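Local coordinates for protein 3-hydroxyacyl-CoA dehydrogenase (Burkholderia thailandensis, PDB 4XGN) that probably catalyses the NAD-dependent oxidation of 3-hydroxyacyl-CoA thioesters as a tetrameric short-chain dehydrogenase with a Rossmann fold, at residues K39-D44 against V60-D65; M218-P223 against D252-M257. All blocks are in the same frame, centred on the assembly; numbering follows the deposited sequence.

Overall arrangement
Interaction 1 (39-44 with 60-65) comes first along the chain and is complete before interaction 2 (218-223 with 252-257) begins. Their centres are 32 Å apart, on opposite sides of the chain's centre, and their nearest atoms are about 22 Å apart. The seven-stranded parallel sheet relates them: interaction 1 pairs edge strand 60-63 with its neighbour 39-44, whereas segment 252-257 of interaction 2 leaves the other outermost strand, 248-251, and meets the loop between helices 209-216 and 228-240. Of these two contacts, the first lies within one subunit and grips the adenosine end of NAD, and the second lies at a subunit interface.

Interaction 1 (K39-D44 against V60-D65); sequences KVVLAD and VFVRCD. With NAD (nicotinamide-adenine-dinucleotide), chain I.
The phenyl ring of Phe-61 meets CB of Asp-44 at its edge, in the ring plane, with CE1 3.9 Å from that CB. Carbonyl oxygens approach the same ring obliquely: O of Leu-42 is 3.2 Å from CD1, and O of Asp-44 comes near CZ. With CG anti to the backbone N (chi1 175°), the ring reaches along its neighbour strand, while Gln-47, Glu-51 and Ala-54 of helix 47-57 also touch it. A flat apolar group suits a place between a strand and the helix packed on it.

On the other face of the sheet, the beta-branched Val-41 and Val-62 touch Ala-79 and Ala-78 of helix 69-82, and CG1 of Val-41 meets CG2 of Val-62 at 4.0 Å. Beside them the small Ala-43 brings CB to 3.7 Å from Cys-64 CB. Parallel backbone bonds join the strands, among them Val-62 N to Leu-42 O at 3.0 Å; the one from Asp-44 N to Val-62 O is weak.

At the C-terminal end of strand 39-44 the Asp-44 carboxylate takes both adenosine ribose hydroxyls of NAD, OD1 accepting from O2B at 2.6 Å and OD2 from O3B at 2.7 Å. Backbone N atoms of Asn-46 and Ala-22 bind OD1 and OD2 respectively, fixing its rotation. Asp-65 OD1 accepts hydrogen bonds from the adenine N6A, at 3.0 Å, and from the backbone N of Ala-67.

Strand 39-44, helix 47-57 and strand 60-63 form a right-handed beta-alpha-beta crossover of the Rossmann fold, whose acidic residue ending the second strand is characteristic of NAD-preferring dehydrogenases.

Interaction 2 (M218-P223 against D252-M257); sequences MVPFPP and DGAIRM. With EDO (1,2-ethanediol), chain K.
Gly-253 O accepts a hydrogen bond from Phe-221 N at 3.2 Å, an almost straight bond (168°) that ties a type I' turn from Asp-252 to Ile-255 to the irregular segment 218-223. Gly-253 and Ala-254 fill the two central places of the turn with positive phi. Glycine adopts this backbone readily, and its CA packs closely on Phe-221 O and Val-219 CG1, the valine methyl standing where a beta carbon would be. An Asx turn braces the corner: Asp-252 OD1 accepts from Ala-254 N at 2.9 Å, while OD2 forms a salt bridge with Arg-250.

Pro-220 lies over the turn, its CD 3.2 Å from Gly-253 O and its CG close to Ala-254 O. Having no N-H, this proline leaves Gly-253 O to the amide of Phe-221, while its ring presents CD to Ile-255 CB at 3.9 Å. The side chains of Val-219 and Ile-255 cross at about a right angle, CG2 of the valine resting 3.8 Å from the isoleucine CD1. Ile-255 CG1 stands anti to the backbone N (chi1 -157°), extending CD1 to this methyl and to CB of Met-218. The unbranched chain of Met-218 bends at chi2 and chi3 so that CE touches C1 of a 1,2-ethanediol, probably from the crystallisation liquor, whose O1 donates to Arg-256 O at 2.6 Å.

Beyond the aliphatic contacts, Pro-222 CB lies over one face of the Phe-221 ring, offset toward its rim; the peptide bond joining them is cis. Phe-221 also packs on Ala-188 of a second subunit, whose Asn-245 ND2 binds Phe-221 O, and Arg-256 NH2 reaches Gly-246 O there. The arrangement is thus a type I' beta turn combined with an Asx turn, following the last strand of the Rossmann sheet and docked against a proline-rich loop at a subunit interface of the tetramer.

Interaction 1 (K39-D44 against V60-D65)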
ATOM      1  N   LYS A  39      12.510  23.812 -22.813  1.00 19.93           N
ATOM      2  CA  LYS A  39      11.692  24.974 -23.052  1.00 20.53           C
ATOM      3  C   LYS A  39      10.383  24.758 -22.333  1.00 19.00           C
ATOM      4  O   LYS A  39       9.782  23.718 -22.505  1.00 18.71           O
ATOM      5  CB  LYS A  39      11.430  25.127 -24.545  1.00 22.42           C
ATOM      6  CG  LYS A  39      12.717  25.266 -25.354  1.00 25.44           C
ATOM      7  CD  LYS A  39      12.446  25.064 -26.847  1.00 28.17           C
ATOM      8  CE  LYS A  39      13.705  25.037 -27.654  1.00 30.87           C
ATOM      9  NZ  LYS A  39      13.535  24.167 -28.872  1.00 32.93           N
ATOM     10  N   VAL A  40       9.988  25.705 -21.513  1.00 17.84           N
ATOM     11  CA  VAL A  40       8.783  25.493 -20.673  1.00 17.08           C
ATOM     12  C   VAL A  40       7.584  26.302 -21.153  1.00 16.89           C
ATOM     13  O   VAL A  40       7.692  27.435 -21.658  1.00 17.10           O
ATOM     14  CB  VAL A  40       9.052  25.776 -19.197  1.00 16.79           C
ATOM     15  CG1 VAL A  40      10.147  24.867 -18.664  1.00 16.88           C
ATOM     16  CG2 VAL A  40       9.310  27.251 -18.923  1.00 17.38           C
ATOM     17  N   VAL A  41       6.418  25.685 -21.035  1.00 15.91           N
ATOM     18  CA  VAL A  41       5.162  26.376 -21.039  1.00 15.64           C
ATOM     19  C   VAL A  41       4.592  26.289 -19.639  1.00 15.22           C
ATOM     20  O   VAL A  41       4.416  25.161 -19.122  1.00 14.67           O
ATOM     21  CB  VAL A  41       4.157  25.732 -22.013  1.00 15.66           C
ATOM     22  CG1 VAL A  41       2.786  26.443 -21.944  1.00 15.43           C
ATOM     23  CG2 VAL A  41       4.733  25.754 -23.435  1.00 16.18           C
ATOM     24  N   LEU A  42       4.299  27.457 -19.046  1.00 15.03           N
ATOM     25  CA  LEU A  42       3.721  27.545 -17.726  1.00 14.68           C
ATOM     26  C   LEU A  42       2.262  27.801 -17.864  1.00 14.53           C
ATOM     27  O   LEU A  42       1.855  28.780 -18.471  1.00 14.90           O
ATOM     28  CB  LEU A  42       4.378  28.651 -16.900  1.00 15.09           C
ATOM     29  CG  LEU A  42       5.903  28.688 -16.955  1.00 15.50           C
ATOM     30  CD1 LEU A  42       6.453  29.857 -16.125  1.00 16.01           C
ATOM     31  CD2 LEU A  42       6.443  27.387 -16.443  1.00 15.22           C
ATOM     32  N   ALA A  43       1.464  26.932 -17.233  1.00 13.65           N
ATOM     33  CA  ALA A  43      -0.002  27.022 -17.236  1.00 13.68           C
ATOM     34  C   ALA A  43      -0.488  27.283 -15.801  1.00 13.34           C
ATOM     35  O   ALA A  43      -0.226  26.504 -14.905  1.00 13.32           O
ATOM     36  CB  ALA A  43      -0.578  25.740 -17.810  1.00 13.41           C
ATOM     37  N   ASP A  44      -1.110  28.426 -15.546  1.00 13.42           N
ATOM     38  CA  ASP A  44      -1.475  28.795 -14.207  1.00 13.33           C
ATOM     39  C   ASP A  44      -2.584  29.813 -14.256  1.00 13.76           C
ATOM     40  O   ASP A  44      -2.776  30.464 -15.287  1.00 13.72           O
ATOM     41  CB  ASP A  44      -0.236  29.402 -13.505  1.00 13.61           C
ATOM     42  CG  ASP A  44      -0.294  29.335 -11.985  1.00 13.54           C
ATOM     43  OD1 ASP A  44      -1.136  30.026 -11.357  1.00 13.59           O
ATOM     44  OD2 ASP A  44       0.570  28.595 -11.397  1.00 13.15           O
ATOM     45  N   VAL A  60       6.995  30.202 -22.390  1.00 17.43           N
ATOM     46  CA  VAL A  60       5.693  30.765 -22.740  1.00 17.33           C
ATOM     47  C   VAL A  60       4.758  30.591 -21.555  1.00 16.59           C
ATOM     48  O   VAL A  60       4.783  29.559 -20.916  1.00 15.92           O
ATOM     49  CB  VAL A  60       5.122  30.039 -23.991  1.00 17.71           C
ATOM     50  CG1 VAL A  60       3.668  30.389 -24.276  1.00 17.94           C
ATOM     51  CG2 VAL A  60       6.019  30.271 -25.203  1.00 18.48           C
ATOM     52  N   PHE A  61       3.999  31.628 -21.244  1.00 16.56           N
ATOM     53  CA  PHE A  61       2.873  31.495 -20.281  1.00 16.04           C
ATOM     54  C   PHE A  61       1.530  31.460 -20.973  1.00 16.02           C
ATOM     55  O   PHE A  61       1.257  32.220 -21.907  1.00 16.24           O
ATOM     56  CB  PHE A  61       2.876  32.661 -19.292  1.00 16.30           C
ATOM     57  CG  PHE A  61       1.717  32.664 -18.375  1.00 15.95           C
ATOM     58  CD1 PHE A  61       1.670  31.752 -17.361  1.00 15.68           C
ATOM     59  CD2 PHE A  61       0.658  33.525 -18.533  1.00 16.29           C
ATOM     60  CE1 PHE A  61       0.571  31.690 -16.520  1.00 15.43           C
ATOM     61  CE2 PHE A  61      -0.454  33.473 -17.689  1.00 16.21           C
ATOM     62  CZ  PHE A  61      -0.483  32.562 -16.682  1.00 15.64           C
ATOM     63  N   VAL A  62       0.643  30.595 -20.468  1.00 15.61           N
ATOM     64  CA  VAL A  62      -0.763  30.550 -20.872  1.00 16.03           C
ATOM     65  C   VAL A  62      -1.623  30.581 -19.608  1.00 15.73           C
ATOM     66  O   VAL A  62      -1.479  29.727 -18.734  1.00 15.05           O
ATOM     67  CB  VAL A  62      -1.043  29.257 -21.635  1.00 16.23           C
ATOM     68  CG1 VAL A  62      -2.505  29.127 -22.037  1.00 16.45           C
ATOM     69  CG2 VAL A  62      -0.078  29.104 -22.779  1.00 16.55           C
ATOM     70  N   ARG A  63      -2.521  31.572 -19.506  1.00 16.14           N
ATOM     71  CA  ARG A  63      -3.532  31.561 -18.432  1.00 16.28           C
ATOM     72  C   ARG A  63      -4.415  30.338 -18.625  1.00 15.87           C
ATOM     73  O   ARG A  63      -5.083  30.193 -19.649  1.00 16.13           O
ATOM     74  CB  ARG A  63      -4.363  32.822 -18.441  1.00 16.98           C
ATOM     75  CG  ARG A  63      -5.254  32.971 -17.224  1.00 17.26           C
ATOM     76  CD  ARG A  63      -6.514  32.153 -17.230  1.00 16.92           C
ATOM     77  NE  ARG A  63      -7.354  32.406 -16.051  1.00 16.85           N
ATOM     78  CZ  ARG A  63      -8.466  31.740 -15.775  1.00 16.43           C
ATOM     79  NH1 ARG A  63      -8.952  30.837 -16.624  1.00 16.61           N
ATOM     80  NH2 ARG A  63      -9.137  32.026 -14.681  1.00 16.54           N
ATOM     81  N   CYS A  64      -4.368  29.438 -17.646  1.00 15.42           N
ATOM     82  CA  CYS A  64      -4.980  28.130 -17.781  1.00 15.23           C
ATOM     83  C   CYS A  64      -5.556  27.666 -16.464  1.00 14.87           C
ATOM     84  O   CYS A  64      -4.840  27.484 -15.481  1.00 14.72           O
ATOM     85  CB  CYS A  64      -3.968  27.158 -18.385  1.00 15.37           C
ATOM     86  SG  CYS A  64      -4.476  25.408 -18.334  1.00 15.37           S
ATOM     87  N   ASP A  65      -6.878  27.574 -16.415  1.00 14.81           N
ATOM     88  CA  ASP A  65      -7.561  26.898 -15.322  1.00 14.59           C
ATOM     89  C   ASP A  65      -7.629  25.473 -15.724  1.00 14.19           C
ATOM     90  O   ASP A  65      -8.304  25.130 -16.685  1.00 14.12           O
ATOM     91  CB  ASP A  65      -8.953  27.470 -15.118  1.00 14.92           C
ATOM     92  CG  ASP A  65      -9.686  26.895 -13.909  1.00 14.98           C
ATOM     93  OD1 ASP A  65      -9.374  25.743 -13.463  1.00 14.50           O
ATOM     94  OD2 ASP A  65     -10.624  27.631 -13.439  1.00 15.86           O
TER
HETATM   95  PA  NAD I 300       1.631  26.852  -4.748  1.00 13.16           P
HETATM   96  O1A NAD I 300       0.384  27.408  -4.160  1.00 13.48           O
HETATM   97  O2A NAD I 300       2.906  27.601  -4.512  1.00 13.99           O
HETATM   98  O5B NAD I 300       1.466  26.620  -6.326  1.00 13.10           O
HETATM   99  C5B NAD I 300       0.269  26.110  -6.872  1.00 12.72           C
HETATM  100  C4B NAD I 300       0.009  26.792  -8.227  1.00 12.82           C
HETATM  101  O4B NAD I 300      -1.141  26.239  -8.618  1.00 12.80           O
HETATM  102  C3B NAD I 300      -0.268  28.308  -8.061  1.00 13.17           C
HETATM  103  O3B NAD I 300       0.590  29.129  -8.783  1.00 13.23           O
HETATM  104  C2B NAD I 300      -1.751  28.338  -8.472  1.00 13.10           C
HETATM  105  O2B NAD I 300      -2.132  29.681  -8.947  1.00 13.51           O
HETATM  106  C1B NAD I 300      -1.925  27.330  -9.322  1.00 12.81           C
HETATM  107  N9A NAD I 300      -3.284  26.891  -9.404  1.00 12.49           N
HETATM  108  C8A NAD I 300      -4.207  26.712  -8.407  1.00 12.52           C
HETATM  109  N7A NAD I 300      -5.414  26.349  -8.952  1.00 12.14           N
HETATM  110  C5A NAD I 300      -5.186  26.291 -10.257  1.00 12.29           C
HETATM  111  C6A NAD I 300      -6.021  25.962 -11.293  1.00 12.24           C
HETATM  112  N6A NAD I 300      -7.412  25.646 -11.255  1.00 12.13           N
HETATM  113  N1A NAD I 300      -5.537  25.970 -12.545  1.00 12.40           N
HETATM  114  C2A NAD I 300      -4.235  26.300 -12.806  1.00 12.62           C
HETATM  115  N3A NAD I 300      -3.391  26.610 -11.778  1.00 12.60           N
HETATM  116  C4A NAD I 300      -3.908  26.616 -10.530  1.00 12.38           C
HETATM  117  O3  NAD I 300       1.694  25.423  -4.017  1.00 12.94           O
HETATM  118  PN  NAD I 300       2.779  24.249  -4.331  1.00 13.10           P
HETATM  119  O1N NAD I 300       3.340  23.867  -3.001  1.00 12.94           O
HETATM  120  O2N NAD I 300       3.822  24.586  -5.384  1.00 13.35           O
HETATM  121  O5D NAD I 300       1.833  23.045  -4.861  1.00 12.82           O
HETATM  122  C5D NAD I 300       2.154  22.274  -6.017  1.00 12.65           C
HETATM  123  C4D NAD I 300       1.553  20.921  -5.984  1.00 12.31           C
HETATM  124  O4D NAD I 300       2.186  20.261  -4.968  1.00 12.52           O
HETATM  125  C3D NAD I 300       0.048  20.946  -5.620  1.00 12.36           C
HETATM  126  O3D NAD I 300      -0.645  19.984  -6.289  1.00 12.37           O
HETATM  127  C2D NAD I 300       0.141  20.649  -4.096  1.00 12.26           C
HETATM  128  O2D NAD I 300      -1.175  20.162  -3.565  1.00 11.95           O
HETATM  129  C1D NAD I 300       1.081  19.731  -4.014  1.00 12.11           C
HETATM  130  N1N NAD I 300       1.755  19.518  -2.739  1.00 12.18           N
HETATM  131  C2N NAD I 300       2.374  20.522  -2.032  1.00 12.54           C
HETATM  132  C3N NAD I 300       3.009  20.286  -0.819  1.00 12.79           C
HETATM  133  C7N NAD I 300       3.650  21.363   0.003  1.00 13.35           C
HETATM  134  O7N NAD I 300       3.966  21.121   1.144  1.00 13.64           O
HETATM  135  N7N NAD I 300       3.922  22.638  -0.561  1.00 13.60           N
HETATM  136  C4N NAD I 300       3.027  18.963  -0.328  1.00 12.57           C
HETATM  137  C5N NAD I 300       2.443  17.953  -1.049  1.00 12.26           C
HETATM  138  C6N NAD I 300       1.818  18.222  -2.248  1.00 11.98           C

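Interaction 2 (M218-P223 against D252-M257)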
ATOM      1  N   MET A 218       9.628  17.918  12.727  1.00 24.08           N
ATOM      2  CA  MET A 218       8.992  16.602  12.805  1.00 24.75           C
ATOM      3  C   MET A 218       9.427  15.657  11.683  1.00 21.84           C
ATOM      4  O   MET A 218       9.128  14.469  11.745  1.00 21.42           O
ATOM      5  CB  MET A 218       7.482  16.743  12.738  1.00 27.06           C
ATOM      6  CG  MET A 218       6.838  17.642  13.783  1.00 31.03           C
ATOM      7  SD  MET A 218       6.784  16.890  15.411  1.00 37.35           S
ATOM      8  CE  MET A 218       5.452  15.715  15.193  1.00 36.27           C
ATOM      9  N   VAL A 219      10.100  16.168  10.657  1.00 19.34           N
ATOM     10  CA  VAL A 219      10.547  15.321   9.530  1.00 17.84           C
ATOM     11  C   VAL A 219      11.738  14.505   9.989  1.00 17.47           C
ATOM     12  O   VAL A 219      12.723  15.096  10.456  1.00 17.46           O
ATOM     13  CB  VAL A 219      10.912  16.192   8.313  1.00 17.53           C
ATOM     14  CG1 VAL A 219      11.377  15.341   7.156  1.00 17.14           C
ATOM     15  CG2 VAL A 219       9.724  17.047   7.879  1.00 17.61           C
ATOM     16  N   PRO A 220      11.674  13.142   9.886  1.00 16.56           N
ATOM     17  CA  PRO A 220      12.770  12.412  10.509  1.00 16.71           C
ATOM     18  C   PRO A 220      14.145  12.809   9.951  1.00 16.91           C
ATOM     19  O   PRO A 220      15.032  13.169  10.724  1.00 17.60           O
ATOM     20  CB  PRO A 220      12.426  10.955  10.232  1.00 16.24           C
ATOM     21  CG  PRO A 220      10.900  10.943  10.198  1.00 15.88           C
ATOM     22  CD  PRO A 220      10.517  12.260   9.578  1.00 16.25           C
ATOM     23  N   PHE A 221      14.325  12.742   8.647  1.00 16.31           N
ATOM     24  CA  PHE A 221      15.557  13.306   8.054  1.00 16.80           C
ATOM     25  C   PHE A 221      15.344  13.625   6.589  1.00 15.96           C
ATOM     26  O   PHE A 221      14.905  12.754   5.855  1.00 15.19           O
ATOM     27  CB  PHE A 221      16.795  12.391   8.202  1.00 17.50           C
ATOM     28  CG  PHE A 221      18.044  13.134   7.970  1.00 18.76           C
ATOM     29  CD1 PHE A 221      18.616  13.855   8.999  1.00 19.88           C
ATOM     30  CD2 PHE A 221      18.560  13.250   6.709  1.00 19.15           C
ATOM     31  CE1 PHE A 221      19.738  14.645   8.773  1.00 20.50           C
ATOM     32  CE2 PHE A 221      19.677  14.060   6.474  1.00 20.44           C
ATOM     33  CZ  PHE A 221      20.256  14.743   7.513  1.00 20.77           C
ATOM     34  N   PRO A 222      15.648  14.841   6.133  1.00 15.54           N
ATOM     35  CA  PRO A 222      16.264  15.939   6.886  1.00 15.81           C
ATOM     36  C   PRO A 222      15.197  16.699   7.697  1.00 15.55           C
ATOM     37  O   PRO A 222      14.051  16.803   7.249  1.00 14.77           O
ATOM     38  CB  PRO A 222      16.804  16.847   5.776  1.00 16.00           C
ATOM     39  CG  PRO A 222      15.854  16.627   4.639  1.00 15.63           C
ATOM     40  CD  PRO A 222      15.436  15.172   4.722  1.00 15.22           C
ATOM     41  N   PRO A 223      15.555  17.246   8.859  1.00 16.07           N
ATOM     42  CA  PRO A 223      14.583  17.878   9.760  1.00 16.33           C
ATOM     43  C   PRO A 223      14.228  19.296   9.311  1.00 16.68           C
ATOM     44  O   PRO A 223      14.498  20.266  10.012  1.00 17.99           O
ATOM     45  CB  PRO A 223      15.311  17.832  11.127  1.00 16.88           C
ATOM     46  CG  PRO A 223      16.736  17.873  10.779  1.00 17.18           C
ATOM     47  CD  PRO A 223      16.890  17.126   9.500  1.00 16.67           C
ATOM     48  N   ASP A 252       9.504  12.790   1.061  1.00  9.83           N
ATOM     49  CA  ASP A 252       8.966  13.299   2.309  1.00  9.89           C
ATOM     50  C   ASP A 252       9.875  13.214   3.544  1.00  9.92           C
ATOM     51  O   ASP A 252       9.415  13.452   4.622  1.00 10.02           O
ATOM     52  CB  ASP A 252       7.651  12.587   2.596  1.00  9.74           C
ATOM     53  CG  ASP A 252       7.818  11.086   2.835  1.00  9.69           C
ATOM     54  OD1 ASP A 252       8.991  10.579   2.906  1.00  9.90           O
ATOM     55  OD2 ASP A 252       6.764  10.415   2.926  1.00  9.67           O
ATOM     56  N   GLY A 253      11.155  12.908   3.385  1.00  9.92           N
ATOM     57  CA  GLY A 253      12.009  12.820   4.561  1.00 10.20           C
ATOM     58  C   GLY A 253      11.602  11.745   5.564  1.00 10.15           C
ATOM     59  O   GLY A 253      11.984  11.805   6.719  1.00 10.42           O
ATOM     60  N   ALA A 254      10.845  10.757   5.097  1.00  9.86           N
ATOM     61  CA  ALA A 254      10.306   9.648   5.931  1.00  9.84           C
ATOM     62  C   ALA A 254       9.268  10.073   6.938  1.00 10.12           C
ATOM     63  O   ALA A 254       8.910   9.258   7.784  1.00 10.29           O
ATOM     64  CB  ALA A 254      11.410   8.834   6.634  1.00  9.99           C
ATOM     65  N   ILE A 255       8.685  11.259   6.831  1.00 10.39           N
ATOM     66  CA  ILE A 255       7.611  11.624   7.767  1.00 10.74           C
ATOM     67  C   ILE A 255       6.376  10.769   7.471  1.00 10.61           C
ATOM     68  O   ILE A 255       6.121  10.367   6.302  1.00 10.20           O
ATOM     69  CB  ILE A 255       7.287  13.143   7.659  1.00 11.04           C
ATOM     70  CG1 ILE A 255       6.619  13.698   8.936  1.00 11.48           C
ATOM     71  CG2 ILE A 255       6.443  13.440   6.408  1.00 10.79           C
ATOM     72  CD1 ILE A 255       6.536  15.211   8.968  1.00 11.93           C
ATOM     73  N   ARG A 256       5.589  10.537   8.526  1.00 10.96           N
ATOM     74  CA  ARG A 256       4.259   9.984   8.421  1.00 11.17           C
ATOM     75  C   ARG A 256       3.368  10.954   9.195  1.00 11.87           C
ATOM     76  O   ARG A 256       3.607  11.232  10.347  1.00 12.47           O
ATOM     77  CB  ARG A 256       4.199   8.545   8.988  1.00 10.91           C
ATOM     78  CG  ARG A 256       5.071   7.556   8.202  1.00 10.59           C
ATOM     79  CD  ARG A 256       4.507   7.326   6.801  1.00 10.18           C
ATOM     80  NE  ARG A 256       5.238   6.302   6.030  1.00 10.03           N
ATOM     81  CZ  ARG A 256       6.338   6.534   5.329  1.00 10.05           C
ATOM     82  NH1 ARG A 256       6.928   7.751   5.285  1.00 10.18           N
ATOM     83  NH2 ARG A 256       6.878   5.535   4.662  1.00 10.04           N
ATOM     84  N   MET A 257       2.376  11.521   8.543  1.00 12.45           N
ATOM     85  CA  MET A 257       1.605  12.601   9.169  1.00 13.51           C
ATOM     86  C   MET A 257       0.612  12.076  10.211  1.00 14.41           C
ATOM     87  O   MET A 257      -0.152  11.143   9.923  1.00 14.40           O
ATOM     88  CB  MET A 257       0.820  13.355   8.114  1.00 13.77           C
ATOM     89  CG  MET A 257       1.667  13.838   6.977  1.00 14.14           C
ATOM     90  SD  MET A 257       3.040  14.958   7.456  1.00 15.31           S
ATOM     91  CE  MET A 257       2.190  16.301   8.233  1.00 15.95           C
TER
HETATM   92  C1  EDO K 302       4.533  14.361  12.359  1.00 31.10           C
HETATM   93  O1  EDO K 302       4.727  13.065  11.806  1.00 34.29           O
HETATM   94  C2  EDO K 302       3.680  15.220  11.438  1.00 28.50           C
HETATM   95  O2  EDO K 302       2.318  14.983  11.720  1.00 23.77           O